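Local coordinates for protein-tyrosine-phosphatase (Chaetomium thermophilum var. thermophilum DSM 1495, PDB 5M43) that is the phosphatase domain of Yvh1, a ribosome-assembly protein, and probably hydrolyses phosphotyrosine and phosphoserine or phosphothreonine as a dual-specificity phosphatase, at residues D10-G15 with I115-W120; V99-A104 with V111-A116. All blocks are in the same frame, centred on the assembly; numbering follows the deposited sequence.

Contact 1. Residues D10-G15 with I115-W120; sequences DELFVG and IAYLLW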
# COMPACT_ATOMS: atom_id res chain seq x y z
N ASP A 10 -0.55 -10.70 6.33
CA ASP A 10 -1.52 -9.62 6.40
C ASP A 10 -2.55 -9.79 5.31
O ASP A 10 -2.20 -10.06 4.16
CB ASP A 10 -0.83 -8.24 6.19
CG ASP A 10 0.26 -7.97 7.23
OD1 ASP A 10 -0.01 -8.15 8.44
OD2 ASP A 10 1.38 -7.65 6.79
N GLU A 11 -3.80 -9.45 5.62
CA GLU A 11 -4.83 -9.49 4.58
C GLU A 11 -4.84 -8.14 3.88
O GLU A 11 -5.72 -7.28 4.06
CB GLU A 11 -6.20 -9.84 5.16
CG GLU A 11 -6.28 -11.28 5.81
CD GLU A 11 -5.91 -12.36 4.76
OE1 GLU A 11 -5.23 -13.32 5.11
OE2 GLU A 11 -6.27 -12.22 3.61
N LEU A 12 -3.87 -8.00 2.99
CA LEU A 12 -3.50 -6.76 2.33
C LEU A 12 -3.54 -7.06 0.83
O LEU A 12 -2.88 -8.01 0.38
CB LEU A 12 -2.10 -6.37 2.78
CG LEU A 12 -1.49 -5.12 2.10
CD1 LEU A 12 -2.42 -3.92 2.38
CD2 LEU A 12 -0.11 -4.87 2.67
N PHE A 13 -4.24 -6.19 0.08
CA PHE A 13 -4.47 -6.40 -1.35
C PHE A 13 -4.04 -5.18 -2.12
O PHE A 13 -4.05 -4.06 -1.61
CB PHE A 13 -5.98 -6.67 -1.62
CG PHE A 13 -6.43 -8.02 -1.12
CD1 PHE A 13 -6.67 -8.27 0.25
CD2 PHE A 13 -6.62 -9.08 -2.04
CE1 PHE A 13 -7.07 -9.54 0.71
CE2 PHE A 13 -7.02 -10.36 -1.56
CZ PHE A 13 -7.23 -10.58 -0.23
N VAL A 14 -3.73 -5.40 -3.40
CA VAL A 14 -3.31 -4.30 -4.29
C VAL A 14 -3.98 -4.51 -5.65
O VAL A 14 -4.20 -5.64 -6.11
CB VAL A 14 -1.78 -4.30 -4.44
CG1 VAL A 14 -1.26 -5.53 -5.13
CG2 VAL A 14 -1.28 -3.07 -5.27
N GLY A 15 -4.27 -3.40 -6.30
CA GLY A 15 -4.87 -3.48 -7.62
C GLY A 15 -5.06 -2.13 -8.23
O GLY A 15 -4.60 -1.12 -7.70
N ILE A 115 4.87 -0.94 -0.40
CA ILE A 115 6.27 -1.11 -0.05
C ILE A 115 6.60 -0.28 1.20
O ILE A 115 7.34 -0.74 2.07
CB ILE A 115 7.17 -0.76 -1.24
CG1 ILE A 115 7.01 -1.84 -2.34
CG2 ILE A 115 8.63 -0.57 -0.78
CD1 ILE A 115 7.80 -1.37 -3.57
N ALA A 116 6.10 0.97 1.27
CA ALA A 116 6.38 1.77 2.46
C ALA A 116 5.91 1.08 3.73
O ALA A 116 6.59 1.13 4.76
CB ALA A 116 5.70 3.14 2.34
N TYR A 117 4.73 0.46 3.66
CA TYR A 117 4.22 -0.28 4.81
C TYR A 117 5.09 -1.49 5.10
O TYR A 117 5.44 -1.75 6.27
CB TYR A 117 2.77 -0.66 4.52
CG TYR A 117 2.26 -1.74 5.48
CD1 TYR A 117 1.81 -1.43 6.72
CD2 TYR A 117 2.26 -3.07 5.07
CE1 TYR A 117 1.37 -2.45 7.59
CE2 TYR A 117 1.80 -4.10 5.89
CZ TYR A 117 1.30 -3.77 7.14
OH TYR A 117 0.89 -4.77 8.01
N LEU A 118 5.47 -2.25 4.05
CA LEU A 118 6.27 -3.47 4.28
C LEU A 118 7.64 -3.14 4.87
O LEU A 118 8.14 -3.86 5.75
CB LEU A 118 6.47 -4.26 2.98
CG LEU A 118 5.22 -4.85 2.31
CD1 LEU A 118 5.65 -5.47 0.96
CD2 LEU A 118 4.71 -5.97 3.27
N LEU A 119 8.29 -2.07 4.39
CA LEU A 119 9.58 -1.66 4.94
C LEU A 119 9.45 -1.23 6.40
O LEU A 119 10.34 -1.47 7.23
CB LEU A 119 10.15 -0.47 4.13
CG LEU A 119 10.51 -0.88 2.70
CD1 LEU A 119 10.89 0.44 1.94
CD2 LEU A 119 11.67 -1.85 2.68
N TRP A 120 8.33 -0.59 6.72
CA TRP A 120 8.10 -0.11 8.09
C TRP A 120 7.78 -1.26 9.03
O TRP A 120 8.22 -1.27 10.19
CB TRP A 120 6.94 0.89 8.05
CG TRP A 120 6.44 1.24 9.40
CD1 TRP A 120 6.98 2.17 10.26
CD2 TRP A 120 5.29 0.67 10.08
NE1 TRP A 120 6.26 2.17 11.46
CE2 TRP A 120 5.21 1.28 11.35
CE3 TRP A 120 4.32 -0.29 9.73
CZ2 TRP A 120 4.19 0.98 12.25
CZ3 TRP A 120 3.32 -0.60 10.65
CH2 TRP A 120 3.28 0.01 11.91
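Tyr-117 reaches from its helix to the start of strand 12-15, where Asp-10 and Leu-12 receive its ring. Its CG lies anti to the backbone N (chi1 165°), which sends the ring outward from CB toward the strand. Farther along, CD2 comes to 3.8 Å from Leu-12 CD2, and CE2 sits just as close to that methyl, which approaches the ring obliquely. CE2 also lies 3.7 Å from Asp-10 OD2, the carboxylate oxygen set at the ring's edge and in its plane. At the tip, Tyr-117 OH lies 3.2 Å from Asp-10 OD2, at most a weak hydrogen bond; the carboxylate plane is turned 69° from the ring. Tyrosine suits this place because its flank is apolar enough for leucine while its end can join a polar cluster: Asp-10 has a stronger partner in Tyr-122 OH and a salt bridge to Lys-121, whose NZ is also hydrogen-bonded to Tyr-117 OH. A phenylalanine here would probably deprive Lys-121 NZ of one hydrogen-bonding partner and leave Asp-10 OD2 without its weak contact to the ring's tip. Leucine in turn fits the buried strand, its CD2 branch lying against the ring's CD2-CE2 side. Helix 109-121 lies against one face of the sheet, with Leu-82 of helix 71-83 touching Tyr-117 and helices 135-147 and 157-168 packing on neighbouring turns.

Contact 2. Residues V99-A104 with V111-A116; sequences VLVHCA and VTAIIA. With NO3 (nitrate ion), chain B.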
# COMPACT_ATOMS: atom_id res chain seq x y z
N VAL A 99 -7.51 -4.79 3.99
CA VAL A 99 -7.16 -3.53 3.36
C VAL A 99 -6.81 -3.72 1.89
O VAL A 99 -5.92 -4.52 1.56
CB VAL A 99 -5.97 -2.87 4.04
CG1 VAL A 99 -5.60 -1.52 3.33
CG2 VAL A 99 -6.25 -2.62 5.53
N LEU A 100 -7.48 -2.96 1.02
CA LEU A 100 -7.10 -2.84 -0.40
C LEU A 100 -6.39 -1.51 -0.57
O LEU A 100 -6.93 -0.48 -0.15
CB LEU A 100 -8.33 -2.86 -1.32
CG LEU A 100 -8.06 -2.41 -2.76
CD1 LEU A 100 -7.11 -3.43 -3.48
CD2 LEU A 100 -9.44 -2.33 -3.50
N VAL A 101 -5.24 -1.53 -1.23
CA VAL A 101 -4.55 -0.31 -1.66
C VAL A 101 -4.62 -0.33 -3.18
O VAL A 101 -4.16 -1.29 -3.81
CB VAL A 101 -3.10 -0.26 -1.17
CG1 VAL A 101 -2.41 1.12 -1.62
CG2 VAL A 101 -3.01 -0.41 0.38
N HIS A 102 -5.18 0.71 -3.78
CA HIS A 102 -5.23 0.69 -5.24
C HIS A 102 -4.79 2.03 -5.84
O HIS A 102 -4.77 3.07 -5.17
CB HIS A 102 -6.67 0.38 -5.80
CG HIS A 102 -7.56 1.58 -5.79
ND1 HIS A 102 -7.69 2.42 -6.89
CD2 HIS A 102 -8.34 2.12 -4.81
CE1 HIS A 102 -8.51 3.40 -6.59
NE2 HIS A 102 -8.93 3.24 -5.35
N CYS A 103 -4.55 2.02 -7.15
CA CYS A 103 -4.31 3.28 -7.87
C CYS A 103 -4.95 3.15 -9.25
O CYS A 103 -6.05 2.58 -9.32
CB CYS A 103 -2.80 3.62 -7.98
SG CYS A 103 -1.72 2.33 -8.66
N ALA A 104 -4.29 3.57 -10.31
CA ALA A 104 -4.91 3.32 -11.63
C ALA A 104 -4.56 1.94 -12.15
O ALA A 104 -5.44 1.16 -12.52
CB ALA A 104 -4.53 4.42 -12.63
N VAL A 111 1.61 0.44 -5.26
CA VAL A 111 2.72 -0.43 -4.90
C VAL A 111 3.69 0.32 -4.01
O VAL A 111 4.29 -0.26 -3.10
CB VAL A 111 3.39 -0.96 -6.19
CG1 VAL A 111 4.71 -1.70 -5.95
CG2 VAL A 111 2.44 -1.96 -6.88
N THR A 112 3.94 1.61 -4.34
CA THR A 112 4.80 2.40 -3.46
C THR A 112 4.26 2.47 -2.04
O THR A 112 5.00 2.33 -1.05
CB THR A 112 4.96 3.80 -4.07
OG1 THR A 112 5.63 3.69 -5.33
CG2 THR A 112 5.78 4.72 -3.08
N ALA A 113 2.95 2.68 -1.92
CA ALA A 113 2.34 2.69 -0.58
C ALA A 113 2.52 1.36 0.14
O ALA A 113 2.82 1.35 1.35
CB ALA A 113 0.86 3.05 -0.71
N ILE A 114 2.34 0.25 -0.57
CA ILE A 114 2.48 -1.07 0.07
C ILE A 114 3.92 -1.29 0.48
O ILE A 114 4.18 -1.78 1.57
CB ILE A 114 1.99 -2.16 -0.88
CG1 ILE A 114 0.46 -2.05 -0.88
CG2 ILE A 114 2.57 -3.56 -0.45
CD1 ILE A 114 -0.22 -3.06 -1.67
N ILE A 115 4.87 -0.94 -0.40
CA ILE A 115 6.27 -1.11 -0.05
C ILE A 115 6.60 -0.28 1.20
O ILE A 115 7.34 -0.74 2.07
CB ILE A 115 7.17 -0.76 -1.24
CG1 ILE A 115 7.01 -1.84 -2.34
CG2 ILE A 115 8.63 -0.57 -0.78
CD1 ILE A 115 7.80 -1.37 -3.57
N ALA A 116 6.10 0.97 1.27
CA ALA A 116 6.38 1.77 2.46
C ALA A 116 5.91 1.08 3.73
O ALA A 116 6.59 1.13 4.76
CB ALA A 116 5.70 3.14 2.34
N NO3 B . -0.32 3.58 -11.23
O1 NO3 B . 0.12 2.41 -11.36
O2 NO3 B . -1.45 3.90 -11.69
O3 NO3 B . 0.30 4.38 -10.48
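Val-101 uses both of its branches against the helix. CG1 lies anti to the backbone N (chi1 -178°) and rests 3.9 Å from Ala-113 CB, while CG2 comes to 4.0 Å from Ile-114 CG1. Alanine suits the helix here, since its single methyl lets the helix come close to the strand. The CB of Ile-114 points neither at the strand nor from it, yet its extended chain (chi2 -177°) slides past the valine in the opposite sense and brings CD1 to 4.0 Å from Val-101 CB. Branched residues of this kind fill a buried strand-helix interface without offering polar atoms that would need partners. Strand and helix flank the phosphate-binding loop of the protein-tyrosine phosphatases, the P-loop with the signature HCX5R, which runs here from His-102 and Cys-103 to Arg-109; its cysteine is the nucleophile in this family. Cys-103 SG stands between the backbone N and the carbonyl carbon, and in this conformation it lies almost squarely above the plane of a nitrate ion, 3.2 Å from the nitrate N. This flat anion, probably from the crystallisation liquor, occupies the place where a substrate phosphate would be expected. Ala-104 N gives it a weak hydrogen bond, and Arg-109 NE and the backbone N atoms of Met-105, Lys-107 and Ser-108 also hydrogen-bond to it. Histidine suits the place next to the cysteine because both ring nitrogens find partners: His-102 ND1 donates to Cys-103 O at 2.9 Å, nearly in the ring plane and fairly straight at 161°, and NE2 is hydrogen-bonded to Ser-36.

How the contacts relate
After the short strand 4-5 the chain forms strand 12-15; 99 residues, among them strands 33-36, 53-56 and 99-102 and the start of helix 109-121, separate 10-15 from 115-120, and contact 1 closes this long loop. Contact 2 closes a far shorter one, from strand 99-102 through the phosphate-binding loop into the same helix; its loop lies within the first, and the two contacts end on the same stretch of helix, sharing Ile-115 and Ala-116. Strands 12-15 and 99-102 run parallel as sheet neighbours, with a probable hydrogen bond from Phe-13 N to Val-99 O (2.8 Å). One helix therefore spans two adjacent strands, and Ile-114 CD1 also packs on Val-14 CB.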